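Local coordinates for protein cytochrome c, 1 heme-binding site (Geobacter sulfurreducens, PDB 4RLR) that is a monohaem cytochrome c that binds a single haem, probably transfers electrons, and is essential for accepting electrons from an electrode, at residues A[83-88]-A[94-99]. Sequence-based numbering, arbitrary orientation.
Sequences NMYRHL and ERQRNL. With ZN (zinc ion), chain E; HEM (protoporphyrin IX containing Fe), chain B.
Tyr85 packs against Arg95 and Leu88 against Leu99, joining the methionine-ligand loop of this cytochrome c to helix 92-106; Met84, beside Tyr85, gives the iron its axial sulfur, SD lying 2.3 Å from FE, with His21 as the other axial ligand. Leu88 suits the seam because its branches part: CB rests on CA of Arg95, CD1 packs 3.9 Å from CB of Leu99, and CD2 reaches both Asn98 CB and CBB of the haem. Tyr85 has CG anti to its own N (chi1 174°), which carries the ring out to the helix. There CD of Arg95 sits over one face, a CH-pi contact 4.2 Å from the ring centroid, while CE1 meets Leu99 CD2. At the ring's end, OH takes a hydrogen bond from Gln96 NE2 at 2.9 Å and makes another with Glu92, which also salt-bridges Arg95. A phenylalanine here would probably leave Gln96 NE2, which also bonds Asp72, and Glu92 without the hydroxyl that links them. Asn98, short and amide-bearing, closes the loop's end: its ND2 donates to Leu88 O over 2.8 Å, nearly straight at 175° and in the carbonyl plane.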
loop_
_atom_site.group_PDB
_atom_site.type_symbol
_atom_site.label_atom_id
_atom_site.label_comp_id
_atom_site.label_asym_id
_atom_site.label_seq_id
_atom_site.Cartn_x
_atom_site.Cartn_y
_atom_site.Cartn_z
ATOM N N ASN A 83 2.523 -2.350 -9.854
ATOM C CA ASN A 83 1.309 -2.174 -10.632
ATOM C C ASN A 83 0.268 -1.231 -9.985
ATOM O O ASN A 83 -0.796 -1.034 -10.536
ATOM C CB ASN A 83 0.707 -3.545 -10.983
ATOM C CG ASN A 83 -0.060 -4.176 -9.831
ATOM O OD1 ASN A 83 0.160 -3.840 -8.659
ATOM N ND2 ASN A 83 -0.968 -5.100 -10.155
ATOM N N MET A 84 0.579 -0.631 -8.846
ATOM C CA MET A 84 -0.312 0.377 -8.259
ATOM C C MET A 84 0.268 1.789 -8.286
ATOM O O MET A 84 -0.434 2.756 -7.944
ATOM C CB MET A 84 -0.695 0.012 -6.826
ATOM C CG MET A 84 -1.470 -1.313 -6.716
ATOM S SD MET A 84 -3.167 -1.263 -7.335
ATOM C CE MET A 84 -3.204 -2.721 -8.378
ATOM N N TYR A 85 1.522 1.913 -8.715
ATOM C CA TYR A 85 2.187 3.210 -8.781
ATOM C C TYR A 85 1.397 4.211 -9.638
ATOM O O TYR A 85 1.380 5.375 -9.335
ATOM C CB TYR A 85 3.607 3.039 -9.330
ATOM C CG TYR A 85 4.357 4.342 -9.571
ATOM C CD1 TYR A 85 4.737 5.151 -8.527
ATOM C CD2 TYR A 85 4.697 4.743 -10.849
ATOM C CE1 TYR A 85 5.418 6.352 -8.754
ATOM C CE2 TYR A 85 5.369 5.928 -11.078
ATOM C CZ TYR A 85 5.735 6.720 -10.034
ATOM O OH TYR A 85 6.416 7.898 -10.262
ATOM N N ARG A 86 0.737 3.728 -10.689
ATOM C CA ARG A 86 0.020 4.597 -11.618
ATOM C C ARG A 86 -1.087 5.351 -10.924
ATOM O O ARG A 86 -1.443 6.484 -11.322
ATOM C CB ARG A 86 -0.551 3.810 -12.824
ATOM C CG ARG A 86 -1.660 2.805 -12.533
ATOM C CD ARG A 86 -1.950 1.969 -13.810
ATOM N NE ARG A 86 -3.116 1.090 -13.675
ATOM C CZ ARG A 86 -4.378 1.424 -13.974
ATOM N NH1 ARG A 86 -4.659 2.631 -14.446
ATOM N NH2 ARG A 86 -5.377 0.546 -13.794
ATOM N N HIS A 87 -1.636 4.733 -9.879
ATOM C CA HIS A 87 -2.732 5.332 -9.153
ATOM C C HIS A 87 -2.324 6.493 -8.283
ATOM O O HIS A 87 -3.182 7.164 -7.738
ATOM C CB HIS A 87 -3.450 4.253 -8.336
ATOM C CG HIS A 87 -4.090 3.236 -9.209
ATOM N ND1 HIS A 87 -4.987 3.592 -10.186
ATOM C CD2 HIS A 87 -3.879 1.905 -9.348
ATOM C CE1 HIS A 87 -5.350 2.515 -10.855
ATOM N NE2 HIS A 87 -4.689 1.480 -10.370
ATOM N N LEU A 88 -1.016 6.724 -8.147
ATOM C CA LEU A 88 -0.523 7.798 -7.281
ATOM C C LEU A 88 -0.663 9.202 -7.889
ATOM O O LEU A 88 -0.440 10.220 -7.195
ATOM C CB LEU A 88 0.931 7.530 -6.845
ATOM C CG LEU A 88 1.137 6.446 -5.775
ATOM C CD1 LEU A 88 2.632 6.120 -5.595
ATOM C CD2 LEU A 88 0.483 6.824 -4.401
ATOM N N GLU A 94 3.105 14.334 -9.971
ATOM C CA GLU A 94 2.174 13.986 -8.906
ATOM C C GLU A 94 2.536 12.616 -8.326
ATOM O O GLU A 94 2.546 12.445 -7.115
ATOM C CB GLU A 94 0.719 14.014 -9.402
ATOM C CG GLU A 94 -0.331 14.035 -8.251
ATOM C CD GLU A 94 -1.755 14.378 -8.720
ATOM O OE1 GLU A 94 -2.140 13.956 -9.842
ATOM O OE2 GLU A 94 -2.474 15.098 -7.971
ATOM N N ARG A 95 2.865 11.661 -9.191
ATOM C CA ARG A 95 3.141 10.303 -8.740
ATOM C C ARG A 95 4.340 10.327 -7.808
ATOM O O ARG A 95 4.312 9.747 -6.739
ATOM C CB ARG A 95 3.366 9.354 -9.921
ATOM C CG ARG A 95 2.067 8.999 -10.661
ATOM C CD ARG A 95 2.258 7.988 -11.754
ATOM N NE ARG A 95 2.859 8.580 -12.954
ATOM C CZ ARG A 95 2.192 9.010 -14.025
ATOM N NH1 ARG A 95 0.868 8.944 -14.091
ATOM N NH2 ARG A 95 2.878 9.537 -15.036
ATOM N N GLN A 96 5.392 11.015 -8.225
ATOM C CA GLN A 96 6.565 11.183 -7.389
ATOM C C GLN A 96 6.271 11.875 -6.050
ATOM O O GLN A 96 6.799 11.464 -5.012
ATOM C CB GLN A 96 7.652 11.927 -8.179
ATOM C CG GLN A 96 8.364 11.032 -9.191
ATOM C CD GLN A 96 9.158 9.922 -8.534
ATOM O OE1 GLN A 96 9.987 10.177 -7.675
ATOM N NE2 GLN A 96 8.870 8.682 -8.898
ATOM N N ARG A 97 5.452 12.918 -6.050
ATOM C CA ARG A 97 5.168 13.620 -4.795
ATOM C C ARG A 97 4.457 12.678 -3.834
ATOM O O ARG A 97 4.837 12.543 -2.674
ATOM C CB ARG A 97 4.300 14.866 -5.015
ATOM C CG ARG A 97 4.995 16.020 -5.705
ATOM C CD ARG A 97 4.239 17.318 -5.497
ATOM N NE ARG A 97 2.918 17.274 -6.108
ATOM C CZ ARG A 97 2.630 17.656 -7.353
ATOM N NH1 ARG A 97 3.579 18.137 -8.165
ATOM N NH2 ARG A 97 1.378 17.568 -7.790
ATOM N N ASN A 98 3.448 11.980 -4.336
ATOM C CA ASN A 98 2.688 11.085 -3.470
ATOM C C ASN A 98 3.475 9.852 -3.045
ATOM O O ASN A 98 3.323 9.369 -1.910
ATOM C CB ASN A 98 1.344 10.724 -4.117
ATOM C CG ASN A 98 0.351 11.890 -4.046
ATOM O OD1 ASN A 98 0.392 12.694 -3.110
ATOM N ND2 ASN A 98 -0.525 11.992 -5.040
ATOM N N LEU A 99 4.329 9.352 -3.934
ATOM C CA LEU A 99 5.183 8.248 -3.574
ATOM C C LEU A 99 6.091 8.667 -2.445
ATOM O O LEU A 99 6.452 7.844 -1.604
ATOM C CB LEU A 99 6.018 7.788 -4.761
ATOM C CG LEU A 99 7.041 6.690 -4.448
ATOM C CD1 LEU A 99 6.376 5.443 -3.813
ATOM C CD2 LEU A 99 7.808 6.319 -5.706
HETATM ZN ZN ZN E . -6.158 5.261 -10.436
HETATM C CHA HEM B . -3.881 -4.884 -5.315
HETATM C CHB HEM B . -2.379 -0.847 -3.125
HETATM C CHC HEM B . -5.212 1.604 -6.159
HETATM C CHD HEM B . -7.146 -2.404 -7.917
HETATM C C1A HEM B . -3.180 -3.984 -4.537
HETATM C C2A HEM B . -2.107 -4.350 -3.654
HETATM C C3A HEM B . -1.684 -3.243 -3.043
HETATM C C4A HEM B . -2.476 -2.144 -3.524
HETATM C CMA HEM B . -0.574 -3.122 -1.991
HETATM C CAA HEM B . -1.578 -5.783 -3.491
HETATM C CBA HEM B . -2.277 -6.578 -2.389
HETATM C CGA HEM B . -1.536 -7.898 -2.250
HETATM O O1A HEM B . -0.478 -7.971 -1.592
HETATM O O2A HEM B . -2.007 -8.892 -2.818
HETATM C C1B HEM B . -3.039 0.174 -3.764
HETATM C C2B HEM B . -2.838 1.561 -3.498
HETATM C C3B HEM B . -3.609 2.250 -4.337
HETATM C C4B HEM B . -4.311 1.298 -5.162
HETATM C CMB HEM B . -1.901 2.029 -2.386
HETATM C CAB HEM B . -3.743 3.769 -4.479
HETATM C CBB HEM B . -2.592 4.483 -4.567
HETATM C C1C HEM B . -5.998 0.730 -6.854
HETATM C C2C HEM B . -7.009 1.139 -7.797
HETATM C C3C HEM B . -7.577 0.023 -8.286
HETATM C C4C HEM B . -6.887 -1.097 -7.681
HETATM C CMC HEM B . -7.367 2.617 -8.073
HETATM C CAC HEM B . -8.699 -0.145 -9.352
HETATM C CBC HEM B . -8.821 0.717 -10.385
HETATM C C1D HEM B . -6.469 -3.441 -7.338
HETATM C C2D HEM B . -6.802 -4.820 -7.568
HETATM C C3D HEM B . -5.786 -5.609 -6.752
HETATM C C4D HEM B . -4.947 -4.611 -6.125
HETATM C CMD HEM B . -7.967 -5.344 -8.444
HETATM C CAD HEM B . -5.674 -7.132 -6.623
HETATM C CBD HEM B . -5.042 -7.731 -7.873
HETATM C CGD HEM B . -3.579 -7.368 -7.869
HETATM O O1D HEM B . -2.795 -7.818 -7.002
HETATM O O2D HEM B . -3.189 -6.601 -8.760
HETATM N NA HEM B . -3.369 -2.625 -4.461
HETATM N NB HEM B . -3.928 0.041 -4.797
HETATM N NC HEM B . -5.929 -0.648 -6.829
HETATM N ND HEM B . -5.376 -3.348 -6.491
HETATM FE FE HEM B . -4.657 -1.574 -5.583
HETATM O O HOH W 1 -6.051 6.281 -8.638
#